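Local coordinates for protein oxidoreductase (Thermotoga maritima, PDB 1ZH8) that binds NADP through an N-terminal Rossmann domain and probably catalyses reversible oxidation of an alcohol group, as in other GFO/IDH/MocA-family dehydrogenases, at residues 19-24 with 43-48; 140-145 with 200-205; 144-149 with 286-291. One frame throughout, in Å; residues are numbered along the deposited sequence.

In the fold
From the N terminus, contact 1 comes first: strand 19-24 leads into helix 28-39, and the chain returns at 43-48 to lie parallel to strand 19-24, closing the first crossover of the Rossmann sheet. The chain then completes that parallel sheet, leaves strand 136-139, and opens contacts 2 and 3 from one loop. Contact 2 closes first; contact 3, sharing His144 and Val145 with it, closes much later. These two lie with centres about 11 Å apart and both reach NADP. Contact 1 stays within the nucleotide-binding domain, whereas contact 2 ties the loop after strand 136-139 to helix 195-211, and contact 3 ties it to helix 290-303, which packs back on the Rossmann part.

Contact 1: residues 19-24 with 43-48; sequences IRLGIV and HLFEIT
The Phe45 side chain leaves its strand with CG anti to the carbonyl carbon (chi1 -64°), and Ile19 sends CG1 off in the same sense (chi1 -66°), which lays the two side by side on one face of the parallel sheet. Strand 19-24, helix 28-39 and strand 45-51 form the first beta-alpha-beta crossover of a Rossmann fold. Ring atom CD1 of Phe45 lies 3.8 Å from CB of Ile19, while Leu21 brings CD2 obliquely toward that same ring atom. Farther along, CG1 of Ile23 meets CG2 of Ile47 at 3.8 Å. Leu38 of the crossover helix packs on Leu21, Ile23, Phe45 and Ile47, joining helix to sheet on this face.

Backbone bonds fix the register, pairing Ile19 with Phe45, Arg20 with Glu46 and Leu21 with Ile47. Ile19 N gives its hydrogen to Leu44 O, and Ile19 O accepts from Glu46 N. Although paired on the opposite face, Arg20 and Glu46 do not bring their charged ends together: Arg20 turns to a salt bridge with Asp84 and a bond to Gly81 O. Thr48 sets its methyl CG2 4.1 Å from Arg20 CB, and its OG1 bonds to Leu82 O. Ile23 carries the pairing on to Ala49, and the last of the four backbone bonds between these segments runs from Thr48 N to Leu21 O, 3.1 Å, with 158° at the hydrogen.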
# COMPACT_ATOMS: atom_id res chain seq x y z
N ILE A 19 -4.37 11.78 -43.42
CA ILE A 19 -5.05 12.72 -42.54
C ILE A 19 -4.21 14.00 -42.48
O ILE A 19 -3.07 13.97 -42.02
CB ILE A 19 -5.23 12.13 -41.14
CG1 ILE A 19 -6.19 10.94 -41.18
CG2 ILE A 19 -5.74 13.18 -40.15
CD1 ILE A 19 -6.43 10.27 -39.78
N ARG A 20 -4.78 15.10 -42.97
CA ARG A 20 -4.15 16.42 -42.89
C ARG A 20 -4.31 16.93 -41.47
O ARG A 20 -5.43 17.08 -40.97
CB ARG A 20 -4.76 17.40 -43.89
CG ARG A 20 -4.53 17.01 -45.37
CD ARG A 20 -5.35 17.90 -46.31
NE ARG A 20 -6.74 18.00 -45.87
CZ ARG A 20 -7.54 19.06 -46.04
NH1 ARG A 20 -7.12 20.16 -46.66
NH2 ARG A 20 -8.77 19.01 -45.57
N LEU A 21 -3.18 17.16 -40.81
CA LEU A 21 -3.17 17.34 -39.37
C LEU A 21 -2.59 18.69 -39.00
O LEU A 21 -1.56 19.08 -39.54
CB LEU A 21 -2.33 16.24 -38.75
CG LEU A 21 -2.31 16.06 -37.24
CD1 LEU A 21 -3.65 15.55 -36.75
CD2 LEU A 21 -1.22 15.07 -36.89
N GLY A 22 -3.25 19.38 -38.07
CA GLY A 22 -2.77 20.65 -37.53
C GLY A 22 -2.26 20.44 -36.11
O GLY A 22 -2.94 19.82 -35.28
N ILE A 23 -1.05 20.93 -35.84
CA ILE A 23 -0.46 20.84 -34.51
C ILE A 23 -0.78 22.11 -33.74
O ILE A 23 -0.54 23.20 -34.23
CB ILE A 23 1.06 20.67 -34.59
CG1 ILE A 23 1.44 19.54 -35.57
CG2 ILE A 23 1.64 20.49 -33.20
CD1 ILE A 23 0.95 18.13 -35.23
N VAL A 24 -1.36 21.98 -32.55
CA VAL A 24 -1.73 23.15 -31.75
C VAL A 24 -1.07 23.06 -30.39
O VAL A 24 -1.38 22.17 -29.59
CB VAL A 24 -3.26 23.28 -31.54
CG1 VAL A 24 -3.59 24.62 -30.82
CG2 VAL A 24 -4.04 23.12 -32.86
N HIS A 43 3.18 8.04 -43.93
CA HIS A 43 2.30 7.42 -44.89
C HIS A 43 0.82 7.58 -44.49
O HIS A 43 -0.07 7.34 -45.31
CB HIS A 43 2.67 5.95 -45.11
CG HIS A 43 2.66 5.14 -43.86
ND1 HIS A 43 3.65 5.23 -42.91
CD2 HIS A 43 1.78 4.22 -43.39
CE1 HIS A 43 3.38 4.41 -41.91
NE2 HIS A 43 2.25 3.79 -42.18
N LEU A 44 0.58 8.01 -43.24
CA LEU A 44 -0.78 8.18 -42.71
C LEU A 44 -1.17 9.65 -42.41
O LEU A 44 -2.35 10.03 -42.50
CB LEU A 44 -0.97 7.35 -41.43
CG LEU A 44 -0.65 5.85 -41.34
CD1 LEU A 44 -1.00 5.36 -39.94
CD2 LEU A 44 -1.38 5.04 -42.39
N PHE A 45 -0.17 10.45 -42.06
CA PHE A 45 -0.37 11.83 -41.64
C PHE A 45 0.47 12.81 -42.44
O PHE A 45 1.62 12.52 -42.77
CB PHE A 45 -0.04 11.99 -40.15
CG PHE A 45 -0.93 11.20 -39.25
CD1 PHE A 45 -2.18 11.68 -38.89
CD2 PHE A 45 -0.54 9.94 -38.80
CE1 PHE A 45 -3.02 10.95 -38.08
CE2 PHE A 45 -1.37 9.19 -37.97
CZ PHE A 45 -2.61 9.69 -37.61
N GLU A 46 -0.12 13.96 -42.74
CA GLU A 46 0.64 15.09 -43.21
C GLU A 46 0.36 16.29 -42.31
O GLU A 46 -0.81 16.66 -42.07
CB GLU A 46 0.31 15.43 -44.66
CG GLU A 46 1.33 16.39 -45.31
CD GLU A 46 0.82 17.05 -46.58
OE1 GLU A 46 -0.40 17.02 -46.85
OE2 GLU A 46 1.65 17.61 -47.32
N ILE A 47 1.43 16.90 -41.80
CA ILE A 47 1.29 18.11 -41.01
C ILE A 47 1.27 19.30 -41.95
O ILE A 47 2.26 19.62 -42.59
CB ILE A 47 2.38 18.23 -39.97
CG1 ILE A 47 2.25 17.05 -38.98
CG2 ILE A 47 2.30 19.61 -39.29
CD1 ILE A 47 3.46 16.80 -38.14
N THR A 48 0.11 19.93 -42.02
CA THR A 48 -0.14 20.99 -42.96
C THR A 48 -0.28 22.35 -42.28
O THR A 48 -0.21 23.39 -42.96
CB THR A 48 -1.45 20.73 -43.70
OG1 THR A 48 -2.49 20.49 -42.74
CG2 THR A 48 -1.30 19.52 -44.60

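Contact 2: residues 140-145 with 200-205; sequences ENFRHV and GVHHAA. With NAP (NADP nicotinamide-adenine-dinucleotide phosphate), chain D; EDO (1,2-ethanediol), chain E.
Glu140 and His202 meet with carboxylate and imidazole planes almost perpendicular, 89° apart, yet joined by a hydrogen bond. ND1 of His202 donates to OE2 of Glu140 at 2.8 Å; OE2 accepts through its syn lone pair and sits somewhat out of the imidazole plane. The anti lone pair of OE2 receives Phe142 N, so one carboxylate oxygen is gripped by a side chain from helix 195-211 and by the backbone of its own 3-10 turn. With CG anti to the backbone N (chi1 172°), Glu140 rests CG 3.5 Å from CB of Ala205; the bend at chi2 then turns the carboxylate to His202.

Phe142 lies across His202 at about a right angle as a side chain. CB of His202 stands over the centre of the phenyl face, 3.4 Å from its centroid, a CH-pi contact; the two rings themselves are oblique, their planes 33° apart. The same Ala205 methyl lies over one face of the Arg143 guanidinium, and NE of Arg143 donates to a water that bridges to Ala205 O. NH2 of this arginine forms a salt bridge with Asp319.

The nicotinamide amide of NADP completes the group: its N7N donates to OD1 of Asn141 at 2.9 Å and lies at the edge of the His202 ring, near its plane. Were Glu140 replaced by an alanine, His202 ND1 and Phe142 N would probably lose their shared acceptor, and the imidazole would be freer to turn beside the cofactor. With ND1 committed as donor to a carboxylate, the imidazole is oriented with NE2 toward the carboxamide of NADP, so that this His-carboxylate pair helps to shape the nicotinamide end of the pocket.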
# COMPACT_ATOMS: atom_id res chain seq x y z
N GLU A 140 -4.24 8.68 -24.51
CA GLU A 140 -3.75 8.10 -23.30
C GLU A 140 -2.82 7.01 -23.74
O GLU A 140 -3.26 5.89 -24.05
CB GLU A 140 -4.90 7.56 -22.45
CG GLU A 140 -4.44 6.76 -21.24
CD GLU A 140 -3.30 7.42 -20.49
OE1 GLU A 140 -3.56 8.38 -19.73
OE2 GLU A 140 -2.13 7.00 -20.69
N ASN A 141 -1.54 7.34 -23.82
CA ASN A 141 -0.60 6.40 -24.44
C ASN A 141 -0.36 5.12 -23.61
O ASN A 141 -0.05 4.08 -24.18
CB ASN A 141 0.71 7.09 -24.80
CG ASN A 141 1.41 7.63 -23.58
OD1 ASN A 141 0.90 8.53 -22.90
ND2 ASN A 141 2.54 7.05 -23.27
N PHE A 142 -0.56 5.17 -22.30
CA PHE A 142 -0.46 3.95 -21.47
C PHE A 142 -1.42 2.82 -21.89
O PHE A 142 -1.18 1.66 -21.59
CB PHE A 142 -0.62 4.25 -19.97
CG PHE A 142 0.68 4.66 -19.27
CD1 PHE A 142 1.56 5.58 -19.87
CD2 PHE A 142 1.01 4.12 -18.02
CE1 PHE A 142 2.78 5.95 -19.23
CE2 PHE A 142 2.22 4.47 -17.37
CZ PHE A 142 3.11 5.40 -17.98
N ARG A 143 -2.50 3.16 -22.60
CA ARG A 143 -3.38 2.13 -23.19
C ARG A 143 -2.76 1.41 -24.37
O ARG A 143 -3.36 0.50 -24.94
CB ARG A 143 -4.70 2.74 -23.63
CG ARG A 143 -5.83 2.35 -22.78
CD ARG A 143 -6.98 3.30 -22.99
NE ARG A 143 -7.38 3.64 -21.66
CZ ARG A 143 -7.72 4.84 -21.23
NH1 ARG A 143 -7.76 5.88 -22.04
NH2 ARG A 143 -8.04 4.96 -19.96
N HIS A 144 -1.56 1.83 -24.75
CA HIS A 144 -0.94 1.26 -25.93
C HIS A 144 0.43 0.72 -25.59
O HIS A 144 1.21 0.46 -26.51
CB HIS A 144 -0.81 2.33 -27.01
CG HIS A 144 -2.10 2.95 -27.41
ND1 HIS A 144 -2.83 2.53 -28.51
CD2 HIS A 144 -2.80 3.98 -26.87
CE1 HIS A 144 -3.92 3.27 -28.63
NE2 HIS A 144 -3.92 4.16 -27.65
N VAL A 145 0.73 0.56 -24.29
CA VAL A 145 2.05 0.10 -23.86
C VAL A 145 2.05 -1.44 -23.81
O VAL A 145 1.26 -2.05 -23.11
CB VAL A 145 2.48 0.79 -22.50
CG1 VAL A 145 3.75 0.16 -21.92
CG2 VAL A 145 2.68 2.34 -22.67
N GLY A 200 -1.01 10.81 -12.99
CA GLY A 200 -1.90 9.78 -12.43
C GLY A 200 -2.84 9.12 -13.43
O GLY A 200 -3.05 7.88 -13.36
N VAL A 201 -3.40 9.90 -14.36
CA VAL A 201 -4.24 9.32 -15.40
C VAL A 201 -3.54 8.14 -16.15
O VAL A 201 -4.16 7.12 -16.42
CB VAL A 201 -4.89 10.39 -16.33
CG1 VAL A 201 -5.81 11.28 -15.49
CG2 VAL A 201 -3.83 11.23 -17.07
N HIS A 202 -2.24 8.25 -16.42
CA HIS A 202 -1.48 7.12 -16.99
C HIS A 202 -1.60 5.86 -16.15
O HIS A 202 -1.93 4.78 -16.66
CB HIS A 202 0.01 7.46 -17.10
CG HIS A 202 0.30 8.53 -18.10
ND1 HIS A 202 -0.07 8.43 -19.42
CD2 HIS A 202 0.93 9.72 -17.96
CE1 HIS A 202 0.32 9.52 -20.06
NE2 HIS A 202 0.93 10.32 -19.20
N HIS A 203 -1.32 6.00 -14.86
CA HIS A 203 -1.38 4.87 -13.95
C HIS A 203 -2.80 4.26 -13.83
O HIS A 203 -2.96 3.03 -13.83
CB HIS A 203 -0.74 5.25 -12.62
CG HIS A 203 0.52 6.05 -12.77
ND1 HIS A 203 0.78 7.19 -12.03
CD2 HIS A 203 1.57 5.92 -13.63
CE1 HIS A 203 1.94 7.70 -12.41
NE2 HIS A 203 2.44 6.95 -13.38
N ALA A 204 -3.84 5.10 -13.77
CA ALA A 204 -5.20 4.59 -13.72
C ALA A 204 -5.52 3.85 -15.02
O ALA A 204 -6.16 2.77 -15.02
CB ALA A 204 -6.20 5.73 -13.50
N ALA A 205 -5.05 4.41 -16.14
CA ALA A 205 -5.28 3.77 -17.42
C ALA A 205 -4.74 2.33 -17.38
O ALA A 205 -5.46 1.37 -17.70
CB ALA A 205 -4.67 4.58 -18.54
PA NAP D . 4.19 22.69 -22.58
O1A NAP D . 5.62 22.46 -22.92
O2A NAP D . 3.98 23.86 -21.71
O5B NAP D . 3.36 22.76 -23.95
C5B NAP D . 2.20 23.55 -24.03
C4B NAP D . 2.25 24.32 -25.34
O4B NAP D . 1.01 24.96 -25.58
C3B NAP D . 3.31 25.42 -25.31
O3B NAP D . 3.83 25.46 -26.60
C2B NAP D . 2.46 26.64 -25.03
O2B NAP D . 2.90 27.98 -25.24
C1B NAP D . 1.25 26.33 -25.88
N9A NAP D . 0.11 27.16 -25.51
C8A NAP D . -0.21 27.66 -24.27
N7A NAP D . -1.36 28.37 -24.38
C5A NAP D . -1.76 28.33 -25.68
C6A NAP D . -2.85 28.87 -26.35
N6A NAP D . -3.74 29.61 -25.72
N1A NAP D . -3.01 28.64 -27.69
C2A NAP D . -2.08 27.88 -28.37
N3A NAP D . -1.00 27.35 -27.71
C4A NAP D . -0.85 27.57 -26.39
O3 NAP D . 3.64 21.40 -21.82
PN NAP D . 3.68 19.90 -22.42
O1N NAP D . 4.03 19.83 -23.87
O2N NAP D . 4.43 19.21 -21.38
O5D NAP D . 2.16 19.39 -22.31
C5D NAP D . 1.15 19.68 -23.25
C4D NAP D . 0.09 18.58 -23.20
O4D NAP D . 0.73 17.33 -23.45
C3D NAP D . -0.55 18.48 -21.82
O3D NAP D . -1.93 18.25 -21.92
C2D NAP D . 0.11 17.29 -21.16
O2D NAP D . -0.73 16.64 -20.24
C1D NAP D . 0.46 16.43 -22.37
N1N NAP D . 1.60 15.57 -22.09
C2N NAP D . 1.44 14.22 -22.21
C3N NAP D . 2.50 13.35 -21.94
C7N NAP D . 2.38 11.88 -22.28
O7N NAP D . 3.48 11.07 -21.94
N7N NAP D . 1.29 11.38 -22.89
C4N NAP D . 3.73 13.87 -21.55
C5N NAP D . 3.90 15.26 -21.44
C6N NAP D . 2.82 16.11 -21.71
P2B NAP D . 4.11 28.60 -26.10
O1X NAP D . 3.72 28.81 -27.55
O2X NAP D . 5.33 27.70 -26.07
O3X NAP D . 4.39 29.93 -25.43
C1 EDO E . -3.76 -1.71 -29.76
O1 EDO E . -2.88 -0.57 -29.68
C2 EDO E . -3.13 -2.89 -29.01
O2 EDO E . -4.10 -3.95 -28.88
O HOH W 1 -7.29 1.70 -19.60

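Contact 3: residues 144-149 with 286-291; sequences HVPAFW and PQENSY. With NAP (NADP nicotinamide-adenine-dinucleotide phosphate), chain D; EDO (1,2-ethanediol), chain E.
Tyr291 OH donates to O7N of the NADP carboxamide at 2.5 Å, and the carboxamide carbon C7N lies in plane at the edge of the phenol ring. Ser290, just before Tyr291, packs on segment 144-149, at His144 and Val145. The side chain of Ser290 points toward that segment: its CB sits 3.9 Å from CG2 of Val145, and OG is close to the same methyl. Val145 offers this branch because CG1 lies anti to the backbone N (chi1 171°), which turns CG2 to the side facing the serine. CB of His144 also comes within 3.9 Å of Ser290 O. The serine hydroxyl is held by ND2 of Asn141, a link from this contact back to the loop that carries the carboxamide's other partner.

Pro146, the first residue of helix 146-156, forms the second half of the contact. Its CG lies 3.8 Å from Pro286 O, while CB approaches OE2 of Glu288 at 4.0 Å, the two side chains crossing at a slant. The touch is van der Waals in kind, and Glu288 OE2 also makes a long, weak ion pair with Lys293. No hydrogen bond joins the two segments, so shape does the work here.

Both segments lead into helices: Val145 occupies the N-cap position of helix 146-156, and Asn289 that of helix 290-303, where its OD1 accepts from Gln292 N. Two helix starts thus pack against each other beside the cofactor, and Tyr291, two residues past the Asn289 cap, lines the nicotinamide end of a Rossmann-type NADP pocket.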
# COMPACT_ATOMS: atom_id res chain seq x y z
N HIS A 144 -1.56 1.83 -24.75
CA HIS A 144 -0.94 1.26 -25.93
C HIS A 144 0.43 0.72 -25.59
O HIS A 144 1.21 0.46 -26.51
CB HIS A 144 -0.81 2.33 -27.01
CG HIS A 144 -2.10 2.95 -27.41
ND1 HIS A 144 -2.83 2.53 -28.51
CD2 HIS A 144 -2.80 3.98 -26.87
CE1 HIS A 144 -3.92 3.27 -28.63
NE2 HIS A 144 -3.92 4.16 -27.65
N VAL A 145 0.73 0.56 -24.29
CA VAL A 145 2.05 0.10 -23.86
C VAL A 145 2.05 -1.44 -23.81
O VAL A 145 1.26 -2.05 -23.11
CB VAL A 145 2.48 0.79 -22.50
CG1 VAL A 145 3.75 0.16 -21.92
CG2 VAL A 145 2.68 2.34 -22.67
N PRO A 146 2.93 -2.10 -24.59
CA PRO A 146 2.78 -3.57 -24.70
C PRO A 146 2.92 -4.36 -23.39
O PRO A 146 2.21 -5.35 -23.20
CB PRO A 146 3.87 -3.98 -25.70
CG PRO A 146 4.82 -2.80 -25.74
CD PRO A 146 4.02 -1.58 -25.43
N ALA A 147 3.77 -3.89 -22.48
CA ALA A 147 3.95 -4.54 -21.18
C ALA A 147 2.63 -4.69 -20.45
O ALA A 147 2.39 -5.72 -19.80
CB ALA A 147 4.93 -3.76 -20.31
N PHE A 148 1.79 -3.66 -20.54
CA PHE A 148 0.49 -3.68 -19.86
C PHE A 148 -0.46 -4.66 -20.56
O PHE A 148 -1.16 -5.41 -19.88
CB PHE A 148 -0.13 -2.27 -19.74
CG PHE A 148 0.76 -1.27 -19.03
CD1 PHE A 148 1.50 -1.65 -17.91
CD2 PHE A 148 0.85 0.03 -19.47
CE1 PHE A 148 2.31 -0.74 -17.26
CE2 PHE A 148 1.67 0.96 -18.82
CZ PHE A 148 2.40 0.57 -17.71
N TRP A 149 -0.45 -4.67 -21.89
CA TRP A 149 -1.23 -5.67 -22.61
C TRP A 149 -0.80 -7.09 -22.25
O TRP A 149 -1.66 -7.94 -21.98
CB TRP A 149 -1.22 -5.44 -24.13
CG TRP A 149 -2.13 -4.32 -24.47
CD1 TRP A 149 -1.82 -2.98 -24.55
CD2 TRP A 149 -3.55 -4.41 -24.71
NE1 TRP A 149 -2.94 -2.24 -24.84
CE2 TRP A 149 -4.01 -3.09 -24.95
CE3 TRP A 149 -4.46 -5.48 -24.76
CZ2 TRP A 149 -5.35 -2.81 -25.25
CZ3 TRP A 149 -5.79 -5.20 -25.06
CH2 TRP A 149 -6.23 -3.87 -25.30
N PRO A 286 8.94 -6.99 -26.18
CA PRO A 286 9.55 -6.26 -27.30
C PRO A 286 9.08 -4.82 -27.24
O PRO A 286 7.87 -4.55 -27.05
CB PRO A 286 8.99 -6.94 -28.55
CG PRO A 286 8.45 -8.26 -28.08
CD PRO A 286 8.05 -8.08 -26.64
N GLN A 287 10.03 -3.90 -27.36
CA GLN A 287 9.76 -2.48 -27.18
C GLN A 287 8.98 -1.83 -28.32
O GLN A 287 9.11 -2.25 -29.47
CB GLN A 287 11.05 -1.71 -26.88
CG GLN A 287 11.51 -1.89 -25.43
CD GLN A 287 10.36 -1.80 -24.42
OE1 GLN A 287 9.60 -0.81 -24.38
NE2 GLN A 287 10.21 -2.85 -23.62
N GLU A 288 8.16 -0.84 -27.99
CA GLU A 288 7.35 -0.12 -28.99
C GLU A 288 7.14 1.34 -28.62
O GLU A 288 7.22 1.71 -27.46
CB GLU A 288 5.98 -0.77 -29.13
CG GLU A 288 6.02 -2.18 -29.65
CD GLU A 288 4.70 -2.58 -30.24
OE1 GLU A 288 4.32 -1.99 -31.28
OE2 GLU A 288 4.06 -3.49 -29.67
N ASN A 289 6.86 2.17 -29.61
CA ASN A 289 6.58 3.56 -29.34
C ASN A 289 5.07 3.66 -29.17
O ASN A 289 4.33 3.43 -30.12
CB ASN A 289 7.10 4.46 -30.48
CG ASN A 289 6.80 5.93 -30.25
OD1 ASN A 289 5.70 6.31 -29.82
ND2 ASN A 289 7.78 6.78 -30.54
N SER A 290 4.61 3.98 -27.95
CA SER A 290 3.18 4.05 -27.67
C SER A 290 2.49 5.26 -28.29
O SER A 290 1.31 5.19 -28.63
CB SER A 290 2.93 4.03 -26.15
OG SER A 290 3.62 5.08 -25.49
N TYR A 291 3.22 6.37 -28.44
CA TYR A 291 2.69 7.55 -29.14
C TYR A 291 2.44 7.22 -30.60
O TYR A 291 1.42 7.61 -31.17
CB TYR A 291 3.67 8.73 -29.02
CG TYR A 291 4.01 9.03 -27.59
CD1 TYR A 291 3.12 9.75 -26.79
CD2 TYR A 291 5.20 8.56 -27.02
CE1 TYR A 291 3.41 10.01 -25.46
CE2 TYR A 291 5.51 8.83 -25.68
CZ TYR A 291 4.60 9.55 -24.91
OH TYR A 291 4.88 9.84 -23.61
PA NAP D . 4.19 22.69 -22.58
O1A NAP D . 5.62 22.46 -22.92
O2A NAP D . 3.98 23.86 -21.71
O5B NAP D . 3.36 22.76 -23.95
C5B NAP D . 2.20 23.55 -24.03
C4B NAP D . 2.25 24.32 -25.34
O4B NAP D . 1.01 24.96 -25.58
C3B NAP D . 3.31 25.42 -25.31
O3B NAP D . 3.83 25.46 -26.60
C2B NAP D . 2.46 26.64 -25.03
O2B NAP D . 2.90 27.98 -25.24
C1B NAP D . 1.25 26.33 -25.88
N9A NAP D . 0.11 27.16 -25.51
C8A NAP D . -0.21 27.66 -24.27
N7A NAP D . -1.36 28.37 -24.38
C5A NAP D . -1.76 28.33 -25.68
C6A NAP D . -2.85 28.87 -26.35
N6A NAP D . -3.74 29.61 -25.72
N1A NAP D . -3.01 28.64 -27.69
C2A NAP D . -2.08 27.88 -28.37
N3A NAP D . -1.00 27.35 -27.71
C4A NAP D . -0.85 27.57 -26.39
O3 NAP D . 3.64 21.40 -21.82
PN NAP D . 3.68 19.90 -22.42
O1N NAP D . 4.03 19.83 -23.87
O2N NAP D . 4.43 19.21 -21.38
O5D NAP D . 2.16 19.39 -22.31
C5D NAP D . 1.15 19.68 -23.25
C4D NAP D . 0.09 18.58 -23.20
O4D NAP D . 0.73 17.33 -23.45
C3D NAP D . -0.55 18.48 -21.82
O3D NAP D . -1.93 18.25 -21.92
C2D NAP D . 0.11 17.29 -21.16
O2D NAP D . -0.73 16.64 -20.24
C1D NAP D . 0.46 16.43 -22.37
N1N NAP D . 1.60 15.57 -22.09
C2N NAP D . 1.44 14.22 -22.21
C3N NAP D . 2.50 13.35 -21.94
C7N NAP D . 2.38 11.88 -22.28
O7N NAP D . 3.48 11.07 -21.94
N7N NAP D . 1.29 11.38 -22.89
C4N NAP D . 3.73 13.87 -21.55
C5N NAP D . 3.90 15.26 -21.44
C6N NAP D . 2.82 16.11 -21.71
P2B NAP D . 4.11 28.60 -26.10
O1X NAP D . 3.72 28.81 -27.55
O2X NAP D . 5.33 27.70 -26.07
O3X NAP D . 4.39 29.93 -25.43
C1 EDO E . -3.76 -1.71 -29.76
O1 EDO E . -2.88 -0.57 -29.68
C2 EDO E . -3.13 -2.89 -29.01
O2 EDO E . -4.10 -3.95 -28.88